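Local atomic coordinates of putative acetyltransferase (PDB entry 3H4Q), a protein that probably transfers the acetyl group of acetyl-coenzyme A to an acceptor not yet identified, as enzymes of the GNAT family do. Residues N101-T112 / A137-N148; F61-Y71 / G81-Q89. One frame throughout, in Å; residues are numbered along the deposited sequence.

Contact 1: residues N101-T112 / A137-N148; sequences NREGAFVIHRLT and AEVILTDTFALN
Phe106 pairs with Ile140 and Val107 with Leu141 as parallel strand neighbours. Three backbone bonds make the ladder: Phe106 N to Val139 O, Leu141 N to Phe106 O (2.7 Å, 172° at the hydrogen) and Ile108 N to Leu141 O. Next, Thr142 OG1 donates to Ile108 O (2.8 Å). Its hydroxyl lies anti to the backbone N (chi1 -173°), on the side of that carbonyl. Beyond Ile108 the direct strand-to-strand bonds end. Strand 106-112 bonds instead to the 3-10 segment 144-146, consistent with the splayed central strands of the GNAT fold. Ala146 O accepts from Leu111 N at 2.9 Å. It also accepts from Arg110 NH1 in the conformer described, one of two deposited. In this conformer Arg110 NH2 donates to Asn148 OD1 (2.9 Å) in the amide's carbonyl plane, the guanidinium and amide planes about perpendicular.

Apolar contacts flank the ladder. Val107 CG2 meets Leu141 CD1 at 3.6 Å, while Leu141 CD2 rests across the Arg102 chain. On the other face, Ile108 CD1 touches Ile140 CD1 (3.7 Å).

Helix 120-134, which links the two strands, covers the Phe106 and Ile108 face. Helix 153-157 packs on Leu111, Thr142 and Leu147, and strand 78-86 borders strand 106-112.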
loop_
_atom_site.group_PDB
_atom_site.type_symbol
_atom_site.label_atom_id
_atom_site.label_comp_id
_atom_site.label_asym_id
_atom_site.label_seq_id
_atom_site.Cartn_x
_atom_site.Cartn_y
_atom_site.Cartn_z
ATOM N N ASN A 101 -4.819 19.547 -3.250
ATOM C CA ASN A 101 -3.506 19.767 -3.863
ATOM C C ASN A 101 -2.676 18.485 -3.753
ATOM O O ASN A 101 -2.625 17.855 -2.697
ATOM C CB ASN A 101 -2.776 20.929 -3.188
ATOM C CG ASN A 101 -1.479 21.310 -3.895
ATOM O OD1 ASN A 101 -0.998 20.608 -4.791
ATOM N ND2 ASN A 101 -0.907 22.438 -3.484
ATOM N N ARG A 102 -2.031 18.117 -4.855
ATOM C CA ARG A 102 -1.245 16.894 -4.933
ATOM C C ARG A 102 0.264 17.092 -4.876
ATOM O O ARG A 102 0.994 16.113 -4.668
ATOM C CB ARG A 102 -1.583 16.130 -6.217
ATOM C CG ARG A 102 -2.967 15.497 -6.240
ATOM C CD ARG A 102 -3.112 14.629 -7.476
ATOM N NE ARG A 102 -3.060 15.431 -8.701
ATOM C CZ ARG A 102 -2.710 14.986 -9.910
ATOM N NH1 ARG A 102 -2.318 13.730 -10.102
ATOM N NH2 ARG A 102 -2.712 15.829 -10.937
ATOM N N GLU A 103 0.731 18.323 -5.090
ATOM C CA GLU A 103 2.161 18.612 -5.042
ATOM C C GLU A 103 2.754 17.968 -3.788
ATOM O O GLU A 103 2.296 18.245 -2.683
ATOM C CB GLU A 103 2.412 20.119 -5.029
ATOM N N GLY A 104 3.708 17.057 -3.963
ATOM C CA GLY A 104 4.366 16.423 -2.830
ATOM C C GLY A 104 3.588 15.371 -2.049
ATOM O O GLY A 104 4.047 14.902 -1.007
ATOM N N ALA A 105 2.425 14.973 -2.542
ATOM C CA ALA A 105 1.620 13.980 -1.851
ATOM C C ALA A 105 2.271 12.591 -1.892
ATOM O O ALA A 105 3.067 12.298 -2.790
ATOM C CB ALA A 105 0.238 13.921 -2.469
ATOM N N PHE A 106 1.941 11.774 -0.891
ATOM C CA PHE A 106 2.363 10.373 -0.822
ATOM C C PHE A 106 1.286 9.487 -1.467
ATOM O O PHE A 106 0.113 9.865 -1.531
ATOM C CB PHE A 106 2.633 9.939 0.620
ATOM C CG PHE A 106 3.951 10.403 1.137
ATOM C CD1 PHE A 106 4.107 11.685 1.621
ATOM C CD2 PHE A 106 5.047 9.576 1.109
ATOM C CE1 PHE A 106 5.336 12.123 2.089
ATOM C CE2 PHE A 106 6.274 10.020 1.575
ATOM C CZ PHE A 106 6.410 11.282 2.068
ATOM N N VAL A 107 1.703 8.316 -1.946
ATOM C CA VAL A 107 0.824 7.405 -2.657
ATOM C C VAL A 107 1.033 5.972 -2.185
ATOM O O VAL A 107 2.171 5.484 -2.171
ATOM C CB VAL A 107 1.139 7.418 -4.173
ATOM C CG1 VAL A 107 0.260 6.428 -4.900
ATOM C CG2 VAL A 107 1.000 8.823 -4.766
ATOM N N ILE A 108 -0.054 5.306 -1.804
ATOM C CA ILE A 108 -0.003 3.895 -1.427
ATOM C C ILE A 108 -0.353 3.131 -2.688
ATOM O O ILE A 108 -1.475 3.209 -3.182
ATOM C CB ILE A 108 -0.990 3.565 -0.315
ATOM C CG1 ILE A 108 -0.606 4.382 0.925
ATOM C CG2 ILE A 108 -0.998 2.037 -0.033
ATOM C CD1 ILE A 108 -1.494 4.192 2.106
ATOM N N HIS A 109 0.621 2.404 -3.215
ATOM C CA HIS A 109 0.447 1.697 -4.468
ATOM C C HIS A 109 -0.041 0.307 -4.318
ATOM O O HIS A 109 -0.702 -0.189 -5.205
ATOM C CB HIS A 109 1.769 1.632 -5.219
ATOM C CG HIS A 109 2.301 2.970 -5.593
ATOM N ND1 HIS A 109 1.726 3.731 -6.583
ATOM C CD2 HIS A 109 3.340 3.691 -5.113
ATOM C CE1 HIS A 109 2.393 4.861 -6.706
ATOM N NE2 HIS A 109 3.377 4.864 -5.825
ATOM N N ARG A 110 0.298 -0.347 -3.215
ATOM C CA ARG A 110 -0.145 -1.716 -3.000
ATOM C C ARG A 110 -0.128 -2.034 -1.514
ATOM O O ARG A 110 0.715 -1.549 -0.784
ATOM C CB ARG A 110 0.736 -2.694 -3.780
ATOM C CG ARG A 110 0.176 -4.109 -3.894
ATOM C CD ARG A 110 -1.054 -4.199 -4.800
ATOM N NE ARG A 110 -1.468 -5.593 -4.957
ATOM C CZ ARG A 110 -2.305 -6.257 -4.163
ATOM N NH1 ARG A 110 -2.886 -5.676 -3.124
ATOM N NH2 ARG A 110 -2.561 -7.528 -4.430
ATOM N N LEU A 111 -1.106 -2.818 -1.075
ATOM C CA LEU A 111 -1.256 -3.235 0.326
ATOM C C LEU A 111 -1.842 -4.648 0.333
ATOM O O LEU A 111 -2.810 -4.918 -0.367
ATOM C CB LEU A 111 -2.219 -2.307 1.068
ATOM C CG LEU A 111 -2.558 -2.632 2.534
ATOM C CD1 LEU A 111 -1.299 -2.709 3.413
ATOM C CD2 LEU A 111 -3.515 -1.577 3.096
ATOM N N THR A 112 -1.253 -5.553 1.101
ATOM C CA THR A 112 -1.773 -6.911 1.205
ATOM C C THR A 112 -1.455 -7.445 2.575
ATOM O O THR A 112 -0.373 -7.176 3.100
ATOM C CB THR A 112 -1.110 -7.887 0.233
ATOM O OG1 THR A 112 -1.082 -7.330 -1.084
ATOM C CG2 THR A 112 -1.875 -9.177 0.207
ATOM N N ALA A 137 3.301 15.689 5.792
ATOM C CA ALA A 137 2.458 15.566 4.602
ATOM C C ALA A 137 1.014 15.957 4.917
ATOM O O ALA A 137 0.572 15.863 6.066
ATOM C CB ALA A 137 2.513 14.193 4.059
ATOM N N GLU A 138 0.305 16.448 3.903
ATOM C CA GLU A 138 -1.092 16.858 4.051
ATOM C C GLU A 138 -2.057 15.925 3.321
ATOM O O GLU A 138 -3.215 15.758 3.742
ATOM C CB GLU A 138 -1.287 18.284 3.539
ATOM N N VAL A 139 -1.585 15.317 2.238
ATOM C CA VAL A 139 -2.424 14.464 1.429
ATOM C C VAL A 139 -1.741 13.140 1.114
ATOM O O VAL A 139 -0.570 13.107 0.755
ATOM C CB VAL A 139 -2.851 15.184 0.116
ATOM C CG1 VAL A 139 -1.655 15.735 -0.609
ATOM C CG2 VAL A 139 -3.626 14.243 -0.789
ATOM N N ILE A 140 -2.485 12.053 1.281
ATOM C CA ILE A 140 -2.003 10.725 0.932
ATOM C C ILE A 140 -3.028 10.187 -0.076
ATOM O O ILE A 140 -4.237 10.295 0.151
ATOM C CB ILE A 140 -1.763 9.837 2.199
ATOM C CG1 ILE A 140 -1.255 8.463 1.835
ATOM C CG2 ILE A 140 -3.007 9.639 3.015
ATOM C CD1 ILE A 140 -0.884 7.662 3.098
ATOM N N LEU A 141 -2.565 9.717 -1.233
ATOM C CA LEU A 141 -3.486 9.173 -2.230
ATOM C C LEU A 141 -3.294 7.690 -2.577
ATOM O O LEU A 141 -2.328 7.041 -2.151
ATOM C CB LEU A 141 -3.659 10.111 -3.428
ATOM C CG LEU A 141 -2.643 11.121 -3.960
ATOM C CD1 LEU A 141 -1.999 10.675 -5.241
ATOM C CD2 LEU A 141 -3.387 12.389 -4.271
ATOM N N THR A 142 -4.285 7.126 -3.254
ATOM C CA THR A 142 -4.245 5.718 -3.598
ATOM C C THR A 142 -5.356 5.442 -4.583
ATOM O O THR A 142 -5.981 6.369 -5.076
ATOM C CB THR A 142 -4.391 4.826 -2.345
ATOM O OG1 THR A 142 -4.176 3.450 -2.698
ATOM C CG2 THR A 142 -5.752 5.010 -1.683
ATOM N N ASP A 143 -5.590 4.176 -4.893
ATOM C CA ASP A 143 -6.630 3.826 -5.836
ATOM C C ASP A 143 -7.112 2.403 -5.592
ATOM O O ASP A 143 -6.449 1.618 -4.902
ATOM C CB ASP A 143 -6.142 4.039 -7.279
ATOM C CG ASP A 143 -4.959 3.164 -7.638
ATOM O OD1 ASP A 143 -5.180 1.960 -7.871
ATOM O OD2 ASP A 143 -3.825 3.690 -7.739
ATOM N N THR A 144 -8.274 2.088 -6.158
ATOM C CA THR A 144 -8.898 0.779 -5.994
ATOM C C THR A 144 -7.919 -0.373 -6.176
ATOM O O THR A 144 -7.959 -1.363 -5.433
ATOM C CB THR A 144 -10.019 0.603 -6.999
ATOM O OG1 THR A 144 -11.011 1.604 -6.760
ATOM C CG2 THR A 144 -10.645 -0.772 -6.879
ATOM N N PHE A 145 -7.004 -0.212 -7.126
ATOM C CA PHE A 145 -6.080 -1.274 -7.471
ATOM C C PHE A 145 -5.006 -1.534 -6.460
ATOM O O PHE A 145 -4.336 -2.541 -6.562
ATOM C CB PHE A 145 -5.449 -1.029 -8.844
ATOM C CG PHE A 145 -6.456 -0.785 -9.927
ATOM C CD1 PHE A 145 -7.380 -1.766 -10.260
ATOM C CD2 PHE A 145 -6.478 0.422 -10.617
ATOM C CE1 PHE A 145 -8.323 -1.550 -11.263
ATOM C CE2 PHE A 145 -7.410 0.645 -11.625
ATOM C CZ PHE A 145 -8.334 -0.344 -11.944
ATOM N N ALA A 146 -4.837 -0.658 -5.480
ATOM C CA ALA A 146 -3.825 -0.862 -4.432
ATOM C C ALA A 146 -4.211 -1.993 -3.477
ATOM O O ALA A 146 -3.349 -2.589 -2.837
ATOM C CB ALA A 146 -3.626 0.438 -3.648
ATOM N N LEU A 147 -5.507 -2.289 -3.370
ATOM C CA LEU A 147 -5.978 -3.277 -2.423
ATOM C C LEU A 147 -6.657 -4.433 -3.102
ATOM O O LEU A 147 -7.089 -4.321 -4.220
ATOM C CB LEU A 147 -6.921 -2.615 -1.415
ATOM C CG LEU A 147 -6.209 -1.898 -0.246
ATOM C CD1 LEU A 147 -5.156 -0.890 -0.709
ATOM C CD2 LEU A 147 -7.239 -1.212 0.661
ATOM N N ASN A 148 -6.731 -5.559 -2.417
ATOM C CA ASN A 148 -7.443 -6.713 -2.944
ATOM C C ASN A 148 -8.923 -6.346 -2.922
ATOM O O ASN A 148 -9.321 -5.528 -2.098
ATOM C CB ASN A 148 -7.144 -7.928 -2.073
ATOM C CG ASN A 148 -5.644 -8.164 -1.921
ATOM O OD1 ASN A 148 -4.908 -8.055 -2.899
ATOM N ND2 ASN A 148 -5.183 -8.456 -0.695
HETATM O O HOH W 1 -0.477 3.781 -8.453
#

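Contact 2: residues F61-Y71 / G81-Q89; sequences FEEDIAKDYLY and GFIVVDQDQ
Tyr69 reaches across to Val85 and Asp86 with its whole side chain. CB starts beside Val85 O, at 3.4 Å. CG is turned anti to the carbonyl carbon (chi1 -68°), which lays the ring over Asp86. Asp86 CB sits under the ring centre, 3.4 Å from the centroid, a CH-pi contact. Lys67 CB covers the opposite face, so the ring is held flat between two side chains. CD2 comes closest to Asp86 OD2, while CE2 lies about equally near CB and OD2 of Asp86. The carboxylate is tilted 60° from the ring plane, and its OD1 faces His109. At the tip, OH meets two waters. One, in the ring plane, also bridges Lys67 NZ and Asp88 OD2; the other accepts from Gln87 N.

The backbone of the same residue opens a beta hairpin, strands 70-75 and 78-86. Val85 N binds Tyr69 O at 2.9 Å. Tyr71 and Ile83 follow as a hydrogen-bonded pair, each N bound to the other's O. Before the hairpin, helix 57-66 ends in a Schellman motif with Asp68 at its positive-phi position.

Leu70 and Val84 are the non-hydrogen-bonded pair, and their side chains touch through CD1 and CG2 at 3.7 Å. On the same face Phe61 CE1 meets Phe82 CE2 at 3.5 Å, the ring planes 86° apart. Helix 29-42 closes over Phe61, Leu70 and Phe82. On the other face Tyr71 CB rests on Ile83 CG2 (3.7 Å), with Val85 CG1 at the edge of its ring and Tyr127 edge-to-face with it.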
loop_
_atom_site.group_PDB
_atom_site.type_symbol
_atom_site.label_atom_id
_atom_site.label_comp_id
_atom_site.label_asym_id
_atom_site.label_seq_id
_atom_site.Cartn_x
_atom_site.Cartn_y
_atom_site.Cartn_z
ATOM N N PHE A 61 8.870 -5.196 -7.753
ATOM C CA PHE A 61 9.051 -5.371 -6.293
ATOM C C PHE A 61 10.513 -5.180 -5.944
ATOM O O PHE A 61 10.827 -4.554 -4.940
ATOM C CB PHE A 61 8.624 -6.745 -5.737
ATOM C CG PHE A 61 7.148 -6.914 -5.561
ATOM C CD1 PHE A 61 6.439 -6.065 -4.755
ATOM C CD2 PHE A 61 6.477 -7.975 -6.160
ATOM C CE1 PHE A 61 5.080 -6.216 -4.599
ATOM C CE2 PHE A 61 5.120 -8.138 -6.001
ATOM C CZ PHE A 61 4.418 -7.263 -5.214
ATOM N N GLU A 62 11.396 -5.750 -6.755
ATOM C CA GLU A 62 12.830 -5.582 -6.546
ATOM C C GLU A 62 13.191 -4.100 -6.524
ATOM O O GLU A 62 13.993 -3.668 -5.706
ATOM C CB GLU A 62 13.624 -6.305 -7.631
ATOM C CG GLU A 62 13.602 -7.824 -7.466
ATOM C CD GLU A 62 14.266 -8.582 -8.611
ATOM O OE1 GLU A 62 14.466 -8.003 -9.698
ATOM O OE2 GLU A 62 14.586 -9.776 -8.423
ATOM N N GLU A 63 12.592 -3.331 -7.426
ATOM C CA GLU A 63 12.828 -1.895 -7.491
ATOM C C GLU A 63 12.304 -1.193 -6.255
ATOM O O GLU A 63 12.984 -0.335 -5.714
ATOM C CB GLU A 63 12.197 -1.288 -8.742
ATOM C CG GLU A 63 12.952 -1.629 -10.010
ATOM C CD GLU A 63 12.243 -1.138 -11.255
ATOM O OE1 GLU A 63 11.201 -0.451 -11.123
ATOM O OE2 GLU A 63 12.729 -1.445 -12.366
ATOM N N ASP A 64 11.114 -1.565 -5.802
ATOM C CA ASP A 64 10.548 -0.955 -4.604
ATOM C C ASP A 64 11.455 -1.189 -3.393
ATOM O O ASP A 64 11.661 -0.292 -2.572
ATOM C CB ASP A 64 9.152 -1.496 -4.306
ATOM C CG ASP A 64 8.099 -1.062 -5.329
ATOM O OD1 ASP A 64 8.278 -0.025 -6.009
ATOM O OD2 ASP A 64 7.064 -1.772 -5.435
ATOM N N ILE A 65 11.976 -2.405 -3.282
ATOM C CA ILE A 65 12.878 -2.785 -2.207
ATOM C C ILE A 65 14.212 -2.048 -2.310
ATOM O O ILE A 65 14.776 -1.621 -1.297
ATOM C CB ILE A 65 13.091 -4.301 -2.228
ATOM C CG1 ILE A 65 11.834 -4.988 -1.676
ATOM C CG2 ILE A 65 14.339 -4.708 -1.428
ATOM C CD1 ILE A 65 11.837 -6.530 -1.875
ATOM N N ALA A 66 14.703 -1.851 -3.528
ATOM C CA ALA A 66 15.979 -1.150 -3.726
ATOM C C ALA A 66 15.848 0.315 -3.327
ATOM O O ALA A 66 16.834 0.941 -2.930
ATOM C CB ALA A 66 16.467 -1.272 -5.186
ATOM N N LYS A 67 14.639 0.850 -3.453
ATOM C CA LYS A 67 14.360 2.227 -3.131
ATOM C C LYS A 67 13.823 2.388 -1.706
ATOM O O LYS A 67 13.437 3.470 -1.329
ATOM C CB LYS A 67 13.306 2.761 -4.105
ATOM C CG LYS A 67 13.728 2.839 -5.580
ATOM C CD LYS A 67 12.478 3.183 -6.392
ATOM C CE LYS A 67 12.669 3.157 -7.877
ATOM N NZ LYS A 67 11.357 3.494 -8.509
ATOM N N ASP A 68 13.801 1.328 -0.911
ATOM C CA ASP A 68 13.218 1.387 0.424
ATOM C C ASP A 68 11.833 2.017 0.414
ATOM O O ASP A 68 11.555 2.938 1.182
ATOM C CB ASP A 68 14.137 2.104 1.433
ATOM C CG ASP A 68 15.297 1.258 1.869
ATOM O OD1 ASP A 68 15.350 0.045 1.523
ATOM O OD2 ASP A 68 16.175 1.814 2.576
ATOM N N TYR A 69 10.968 1.527 -0.465
ATOM C CA TYR A 69 9.583 2.001 -0.509
ATOM C C TYR A 69 8.612 0.925 -0.039
ATOM O O TYR A 69 7.394 1.163 -0.038
ATOM C CB TYR A 69 9.152 2.394 -1.936
ATOM C CG TYR A 69 9.778 3.605 -2.579
ATOM C CD1 TYR A 69 10.299 4.651 -1.827
ATOM C CD2 TYR A 69 9.708 3.775 -3.961
ATOM C CE1 TYR A 69 10.817 5.790 -2.443
ATOM C CE2 TYR A 69 10.222 4.919 -4.582
ATOM C CZ TYR A 69 10.775 5.916 -3.811
ATOM O OH TYR A 69 11.282 7.063 -4.388
ATOM N N LEU A 70 9.122 -0.246 0.346
ATOM C CA LEU A 70 8.257 -1.361 0.717
ATOM C C LEU A 70 8.464 -1.745 2.169
ATOM O O LEU A 70 9.580 -1.935 2.599
ATOM C CB LEU A 70 8.521 -2.553 -0.228
ATOM C CG LEU A 70 7.649 -3.819 -0.105
ATOM C CD1 LEU A 70 7.502 -4.501 -1.476
ATOM C CD2 LEU A 70 8.137 -4.843 0.955
ATOM N N TYR A 71 7.384 -1.806 2.934
ATOM C CA TYR A 71 7.441 -2.248 4.329
ATOM C C TYR A 71 6.752 -3.596 4.435
ATOM O O TYR A 71 5.806 -3.871 3.664
ATOM C CB TYR A 71 6.676 -1.315 5.247
ATOM C CG TYR A 71 7.228 0.066 5.467
ATOM C CD1 TYR A 71 6.870 1.120 4.651
ATOM C CD2 TYR A 71 8.064 0.328 6.544
ATOM C CE1 TYR A 71 7.338 2.397 4.890
ATOM C CE2 TYR A 71 8.545 1.593 6.785
ATOM C CZ TYR A 71 8.175 2.623 5.958
ATOM O OH TYR A 71 8.657 3.878 6.206
ATOM N N GLY A 81 2.215 -9.504 5.777
ATOM C CA GLY A 81 1.682 -8.509 4.865
ATOM C C GLY A 81 2.746 -7.528 4.421
ATOM O O GLY A 81 3.831 -7.484 5.007
ATOM N N PHE A 82 2.463 -6.754 3.378
ATOM C CA PHE A 82 3.370 -5.687 2.955
ATOM C C PHE A 82 2.600 -4.497 2.395
ATOM O O PHE A 82 1.415 -4.600 2.108
ATOM C CB PHE A 82 4.390 -6.178 1.922
ATOM C CG PHE A 82 3.792 -6.579 0.605
ATOM C CD1 PHE A 82 3.338 -7.873 0.397
ATOM C CD2 PHE A 82 3.724 -5.673 -0.442
ATOM C CE1 PHE A 82 2.805 -8.253 -0.824
ATOM C CE2 PHE A 82 3.185 -6.041 -1.667
ATOM C CZ PHE A 82 2.726 -7.341 -1.856
ATOM N N ILE A 83 3.305 -3.388 2.226
ATOM C CA ILE A 83 2.739 -2.158 1.710
ATOM C C ILE A 83 3.845 -1.420 0.966
ATOM O O ILE A 83 5.006 -1.459 1.375
ATOM C CB ILE A 83 2.171 -1.267 2.855
ATOM C CG1 ILE A 83 1.377 -0.074 2.308
ATOM C CG2 ILE A 83 3.281 -0.766 3.776
ATOM C CD1 ILE A 83 0.489 0.627 3.377
ATOM N N VAL A 84 3.490 -0.781 -0.147
ATOM C CA VAL A 84 4.426 -0.003 -0.957
ATOM C C VAL A 84 3.923 1.433 -0.957
ATOM O O VAL A 84 2.774 1.673 -1.311
ATOM C CB VAL A 84 4.434 -0.537 -2.360
ATOM C CG1 VAL A 84 5.272 0.335 -3.265
ATOM C CG2 VAL A 84 4.942 -1.985 -2.343
ATOM N N VAL A 85 4.759 2.378 -0.534
ATOM C CA VAL A 85 4.385 3.790 -0.473
ATOM C C VAL A 85 5.552 4.668 -0.916
ATOM O O VAL A 85 6.717 4.380 -0.609
ATOM C CB VAL A 85 3.975 4.216 0.940
ATOM C CG1 VAL A 85 5.090 3.922 1.940
ATOM C CG2 VAL A 85 3.625 5.686 0.961
ATOM N N ASP A 86 5.233 5.715 -1.672
ATOM C CA ASP A 86 6.213 6.665 -2.185
ATOM C C ASP A 86 5.459 7.902 -2.694
ATOM O O ASP A 86 4.275 8.070 -2.385
ATOM C CB ASP A 86 7.087 6.014 -3.262
ATOM C CG ASP A 86 6.291 5.530 -4.448
ATOM O OD1 ASP A 86 5.445 6.297 -4.949
ATOM O OD2 ASP A 86 6.543 4.391 -4.901
ATOM N N GLN A 87 6.136 8.760 -3.453
ATOM C CA GLN A 87 5.531 9.985 -3.980
ATOM C C GLN A 87 5.405 9.998 -5.510
ATOM O O GLN A 87 5.127 11.052 -6.109
ATOM C CB GLN A 87 6.322 11.196 -3.483
ATOM C CG GLN A 87 6.228 11.410 -1.979
ATOM C CD GLN A 87 7.084 12.570 -1.520
ATOM O OE1 GLN A 87 8.290 12.554 -1.708
ATOM N NE2 GLN A 87 6.465 13.574 -0.899
ATOM N N ASP A 88 5.587 8.831 -6.129
ATOM C CA ASP A 88 5.408 8.678 -7.566
ATOM C C ASP A 88 3.902 8.522 -7.808
ATOM O O ASP A 88 3.283 7.618 -7.266
ATOM C CB ASP A 88 6.140 7.438 -8.073
ATOM C CG ASP A 88 7.647 7.493 -7.829
ATOM O OD1 ASP A 88 8.212 8.609 -7.818
ATOM O OD2 ASP A 88 8.270 6.413 -7.666
ATOM N N GLN A 89 3.312 9.425 -8.582
ATOM C CA GLN A 89 1.887 9.389 -8.876
ATOM C C GLN A 89 1.641 8.847 -10.290
ATOM O O GLN A 89 2.408 9.134 -11.209
ATOM C CB GLN A 89 1.291 10.790 -8.755
ATOM C CG GLN A 89 1.387 11.403 -7.367
ATOM C CD GLN A 89 0.720 12.770 -7.288
ATOM O OE1 GLN A 89 -0.118 13.105 -8.118
ATOM N NE2 GLN A 89 1.081 13.555 -6.283
HETATM O O HOH W 2 11.026 6.447 -7.525
HETATM O O HOH W 3 9.055 8.954 -4.264
#

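How the contacts relate
Contacts 1 and 2 lie in one sheet, with centres about 12 Å apart. Strands 78-86 and 106-112 are neighbours and join them. Val107 N of contact 1 lies 2.6 Å from Asp86 O of contact 2, a probable hydrogen bond. His109 NE2 lies 2.7 Å from Asp86 OD1, so a side-chain bond as well as a backbone one probably links the contacts. Both supply the pocket of the bound polyether, probably from the crystallisation liquor: Phe106 from contact 1, and Asp68, Tyr69, Tyr71, Val85, Asp86 and Gln87 from contact 2. Separately, at the parting of the strands in contact 1, an unidentified molecule, probably also from the liquor, is hydrogen-bonded to Leu111 O and Asn148 N, consistent with where GNAT relatives hold acetyl-coenzyme A.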